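Local coordinates for protein membrane attack complex assembly inhibitor BGA71 (PDB 6FMH) that inhibits assembly of the complement membrane attack complex, and so probably helps a Lyme disease spirochete survive in the blood of its host, at residues T85-T95 / V173-K181. Numbering follows the deposited sequence.
Sequences TLYNKLQHRYT and VDALATYMK
L86 pushes its side chain into a hole on helix 173-183 formed by V173, L176, A177 and M180. From CB, CG stands opposite the carbonyl carbon and beside the backbone N (chi1 -69°), the branch that brings the methyls to the other helix. L86 CG meets L176 CD2 at 3.8 Å, and the two methyls then divide the hole. L86 CD1 reaches M180 CG at 3.8 Å. L86 CD2 lies 3.7 Å from L176 CD2 and 4.0 Å from V173 CG1, with A177 CB also beside it. L86 is thus a knob in a hole, and its side-chain contacts there are apolar. T85 extends them: T85 CG2 meets V173 CG1 at 3.6 Å, while OG1 turns back to the carbonyl of E81 one helical turn earlier.

Past the break at K89, H92 lays a ring face over A177. A177 CB sits 3.4 Å from the centroid of the H92 ring, 12° off the normal, a CH-pi contact. D174 lies near the ring edge, but the model is doubtful there and the orientation of the ring uncertain. Farther along, T95 CG2 approaches M180 CB at 4.1 Å, and Y94 OH meets the aliphatic part of K181, at 3.5 Å from CD. M180 also touches F99, further along helix 90-123.

The short segments 90-95 and 173-181 run nearly parallel, at 21°. The contact joins the junction of helices 73-88 and 90-123 to the C-terminal helix, as expected of helix packing in an all-helical BbCRASP-1-family protein.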
loop_
_atom_site.group_PDB
_atom_site.type_symbol
_atom_site.label_atom_id
_atom_site.label_comp_id
_atom_site.label_asym_id
_atom_site.label_seq_id
_atom_site.Cartn_x
_atom_site.Cartn_y
_atom_site.Cartn_z
ATOM N N THR A 85 -16.537 19.414 -19.450
ATOM C CA THR A 85 -16.652 20.721 -20.094
ATOM C C THR A 85 -15.250 21.298 -20.381
ATOM O O THR A 85 -14.960 21.683 -21.506
ATOM C CB THR A 85 -17.408 21.686 -19.179
ATOM O OG1 THR A 85 -18.614 21.038 -18.715
ATOM C CG2 THR A 85 -17.737 22.998 -19.862
ATOM N N LEU A 86 -14.408 21.361 -19.351
ATOM C CA LEU A 86 -13.093 21.995 -19.453
ATOM C C LEU A 86 -12.226 21.235 -20.437
ATOM O O LEU A 86 -11.530 21.854 -21.250
ATOM C CB LEU A 86 -12.386 22.068 -18.083
ATOM C CG LEU A 86 -12.970 23.016 -17.046
ATOM C CD1 LEU A 86 -12.306 22.888 -15.682
ATOM C CD2 LEU A 86 -12.895 24.451 -17.510
ATOM N N TYR A 87 -12.302 19.907 -20.370
ATOM C CA TYR A 87 -11.556 19.023 -21.255
ATOM C C TYR A 87 -11.975 19.200 -22.709
ATOM O O TYR A 87 -11.142 19.250 -23.606
ATOM C CB TYR A 87 -11.793 17.556 -20.871
ATOM C CG TYR A 87 -10.940 16.567 -21.610
ATOM C CD1 TYR A 87 -11.305 16.106 -22.882
ATOM C CD2 TYR A 87 -9.776 16.089 -21.060
ATOM C CE1 TYR A 87 -10.515 15.210 -23.589
ATOM C CE2 TYR A 87 -9.007 15.173 -21.748
ATOM C CZ TYR A 87 -9.377 14.746 -23.021
ATOM O OH TYR A 87 -8.602 13.840 -23.731
ATOM N N ASN A 88 -13.272 19.301 -22.952
ATOM C CA ASN A 88 -13.754 19.468 -24.311
ATOM C C ASN A 88 -13.509 20.834 -24.932
ATOM O O ASN A 88 -13.757 21.010 -26.131
ATOM C CB ASN A 88 -15.226 19.124 -24.410
ATOM C CG ASN A 88 -15.473 17.696 -24.173
ATOM O OD1 ASN A 88 -14.625 16.861 -24.498
ATOM N ND2 ASN A 88 -16.616 17.371 -23.600
ATOM N N LYS A 89 -13.038 21.794 -24.147
ATOM C CA LYS A 89 -12.570 23.048 -24.707
ATOM C C LYS A 89 -11.064 23.055 -24.725
ATOM O O LYS A 89 -10.430 23.295 -23.709
ATOM C CB LYS A 89 -13.096 24.226 -23.911
ATOM C CG LYS A 89 -14.463 24.689 -24.402
ATOM C CD LYS A 89 -14.295 25.630 -25.574
ATOM C CE LYS A 89 -15.617 26.236 -26.013
ATOM N NZ LYS A 89 -15.383 27.198 -27.124
ATOM N N LEU A 90 -10.506 22.857 -25.905
ATOM C CA LEU A 90 -9.067 22.797 -26.091
ATOM C C LEU A 90 -8.324 23.871 -25.300
ATOM O O LEU A 90 -7.411 23.558 -24.548
ATOM C CB LEU A 90 -8.735 22.902 -27.567
ATOM C CG LEU A 90 -9.121 21.665 -28.366
ATOM C CD1 LEU A 90 -8.813 21.882 -29.829
ATOM C CD2 LEU A 90 -8.495 20.374 -27.889
ATOM N N GLN A 91 -8.764 25.123 -25.413
ATOM C CA GLN A 91 -8.149 26.229 -24.629
ATOM C C GLN A 91 -7.913 25.860 -23.143
ATOM O O GLN A 91 -6.854 26.174 -22.601
ATOM C CB GLN A 91 -8.945 27.545 -24.674
ATOM C CG GLN A 91 -9.499 27.863 -26.057
ATOM C CD GLN A 91 -10.949 27.438 -26.209
ATOM O OE1 GLN A 91 -11.816 28.038 -25.589
ATOM N NE2 GLN A 91 -11.222 26.427 -27.056
ATOM N N HIS A 92 -8.896 25.193 -22.523
ATOM C CA HIS A 92 -8.873 24.924 -21.097
ATOM C C HIS A 92 -8.652 23.463 -20.725
ATOM O O HIS A 92 -8.662 23.122 -19.540
ATOM C CB HIS A 92 -10.176 25.389 -20.453
ATOM C CG HIS A 92 -10.458 26.835 -20.659
ATOM N ND1 HIS A 92 -11.673 27.281 -21.129
ATOM C CD2 HIS A 92 -9.690 27.932 -20.485
ATOM C CE1 HIS A 92 -11.643 28.595 -21.231
ATOM N NE2 HIS A 92 -10.457 29.013 -20.829
ATOM N N ARG A 93 -8.444 22.602 -21.711
ATOM C CA ARG A 93 -8.210 21.204 -21.400
ATOM C C ARG A 93 -7.219 21.069 -20.235
ATOM O O ARG A 93 -7.460 20.337 -19.280
ATOM C CB ARG A 93 -7.735 20.429 -22.614
ATOM C CG ARG A 93 -7.926 18.924 -22.411
ATOM C CD ARG A 93 -7.475 18.023 -23.566
ATOM N NE ARG A 93 -8.612 17.953 -24.516
ATOM C CZ ARG A 93 -8.678 17.381 -25.724
ATOM N NH1 ARG A 93 -7.634 16.808 -26.264
ATOM N NH2 ARG A 93 -9.815 17.418 -26.405
ATOM N N TYR A 94 -6.110 21.802 -20.317
ATOM C CA TYR A 94 -5.002 21.650 -19.377
ATOM C C TYR A 94 -5.411 21.845 -17.928
ATOM O O TYR A 94 -4.852 21.256 -17.022
ATOM C CB TYR A 94 -3.874 22.633 -19.734
ATOM C CG TYR A 94 -4.118 24.048 -19.276
ATOM C CD1 TYR A 94 -4.936 24.909 -19.997
ATOM C CD2 TYR A 94 -3.565 24.509 -18.088
ATOM C CE1 TYR A 94 -5.169 26.210 -19.565
ATOM C CE2 TYR A 94 -3.785 25.809 -17.635
ATOM C CZ TYR A 94 -4.584 26.663 -18.384
ATOM O OH TYR A 94 -4.810 27.943 -17.915
ATOM N N THR A 95 -6.352 22.738 -17.720
ATOM C CA THR A 95 -6.847 23.041 -16.413
ATOM C C THR A 95 -7.549 21.835 -15.779
ATOM O O THR A 95 -7.405 21.597 -14.567
ATOM C CB THR A 95 -7.787 24.219 -16.534
ATOM O OG1 THR A 95 -7.068 25.301 -17.141
ATOM C CG2 THR A 95 -8.283 24.637 -15.180
ATOM N N VAL A 173 -17.808 28.531 -19.852
ATOM C CA VAL A 173 -16.583 27.754 -19.677
ATOM C C VAL A 173 -15.393 28.603 -19.315
ATOM O O VAL A 173 -14.628 28.211 -18.452
ATOM C CB VAL A 173 -16.064 26.962 -20.880
ATOM C CG1 VAL A 173 -15.395 25.711 -20.322
ATOM C CG2 VAL A 173 -17.129 26.587 -21.866
ATOM N N ASP A 174 -15.242 29.755 -19.956
ATOM C CA ASP A 174 -14.156 30.666 -19.612
ATOM C C ASP A 174 -14.225 31.106 -18.162
ATOM O O ASP A 174 -13.239 31.103 -17.459
ATOM C CB ASP A 174 -14.191 31.888 -20.516
ATOM C CG ASP A 174 -13.881 31.537 -21.966
ATOM O OD1 ASP A 174 -13.193 30.552 -22.246
ATOM O OD2 ASP A 174 -14.335 32.239 -22.849
ATOM N N ALA A 175 -15.439 31.396 -17.703
ATOM C CA ALA A 175 -15.649 31.746 -16.311
ATOM C C ALA A 175 -15.254 30.553 -15.487
ATOM O O ALA A 175 -14.537 30.695 -14.501
ATOM C CB ALA A 175 -17.102 32.140 -16.048
ATOM N N LEU A 176 -15.743 29.375 -15.904
ATOM C CA LEU A 176 -15.478 28.129 -15.191
ATOM C C LEU A 176 -13.977 27.928 -15.018
ATOM O O LEU A 176 -13.498 27.723 -13.904
ATOM C CB LEU A 176 -16.053 26.951 -15.942
ATOM C CG LEU A 176 -15.809 25.582 -15.293
ATOM C CD1 LEU A 176 -16.466 25.534 -13.937
ATOM C CD2 LEU A 176 -16.365 24.497 -16.208
ATOM N N ALA A 177 -13.244 28.088 -16.123
ATOM C CA ALA A 177 -11.799 27.942 -16.133
ATOM C C ALA A 177 -11.134 28.890 -15.142
ATOM O O ALA A 177 -10.187 28.491 -14.450
ATOM C CB ALA A 177 -11.257 28.213 -17.503
ATOM N N THR A 178 -11.624 30.114 -15.050
ATOM C CA THR A 178 -10.998 31.056 -14.164
ATOM C C THR A 178 -11.207 30.643 -12.714
ATOM O O THR A 178 -10.269 30.695 -11.910
ATOM C CB THR A 178 -11.546 32.473 -14.382
ATOM O OG1 THR A 178 -11.368 32.810 -15.746
ATOM C CG2 THR A 178 -10.878 33.484 -13.535
ATOM N N TYR A 179 -12.412 30.189 -12.420
ATOM C CA TYR A 179 -12.745 29.772 -11.096
ATOM C C TYR A 179 -11.842 28.603 -10.642
ATOM O O TYR A 179 -11.341 28.592 -9.510
ATOM C CB TYR A 179 -14.215 29.384 -11.057
ATOM C CG TYR A 179 -14.711 28.916 -9.716
ATOM C CD1 TYR A 179 -14.471 27.646 -9.265
ATOM C CD2 TYR A 179 -15.505 29.735 -8.936
ATOM C CE1 TYR A 179 -14.945 27.229 -8.043
ATOM C CE2 TYR A 179 -16.019 29.320 -7.715
ATOM C CZ TYR A 179 -15.729 28.076 -7.267
ATOM O OH TYR A 179 -16.178 27.685 -6.034
ATOM N N MET A 180 -11.737 27.574 -11.481
ATOM C CA MET A 180 -10.964 26.412 -11.129
ATOM C C MET A 180 -9.517 26.819 -10.943
ATOM O O MET A 180 -8.862 26.360 -9.999
ATOM C CB MET A 180 -11.078 25.361 -12.204
ATOM C CG MET A 180 -12.445 24.702 -12.306
ATOM S SD MET A 180 -13.145 23.959 -10.851
ATOM C CE MET A 180 -12.143 22.618 -10.572
ATOM N N LYS A 181 -9.023 27.729 -11.799
ATOM C CA LYS A 181 -7.665 28.245 -11.646
ATOM C C LYS A 181 -7.444 28.961 -10.287
ATOM O O LYS A 181 -6.425 28.747 -9.633
ATOM C CB LYS A 181 -7.337 29.202 -12.797
ATOM C CG LYS A 181 -6.735 28.507 -13.994
ATOM C CD LYS A 181 -6.399 29.449 -15.137
ATOM C CE LYS A 181 -7.639 29.802 -15.947
ATOM N NZ LYS A 181 -7.314 30.528 -17.219
#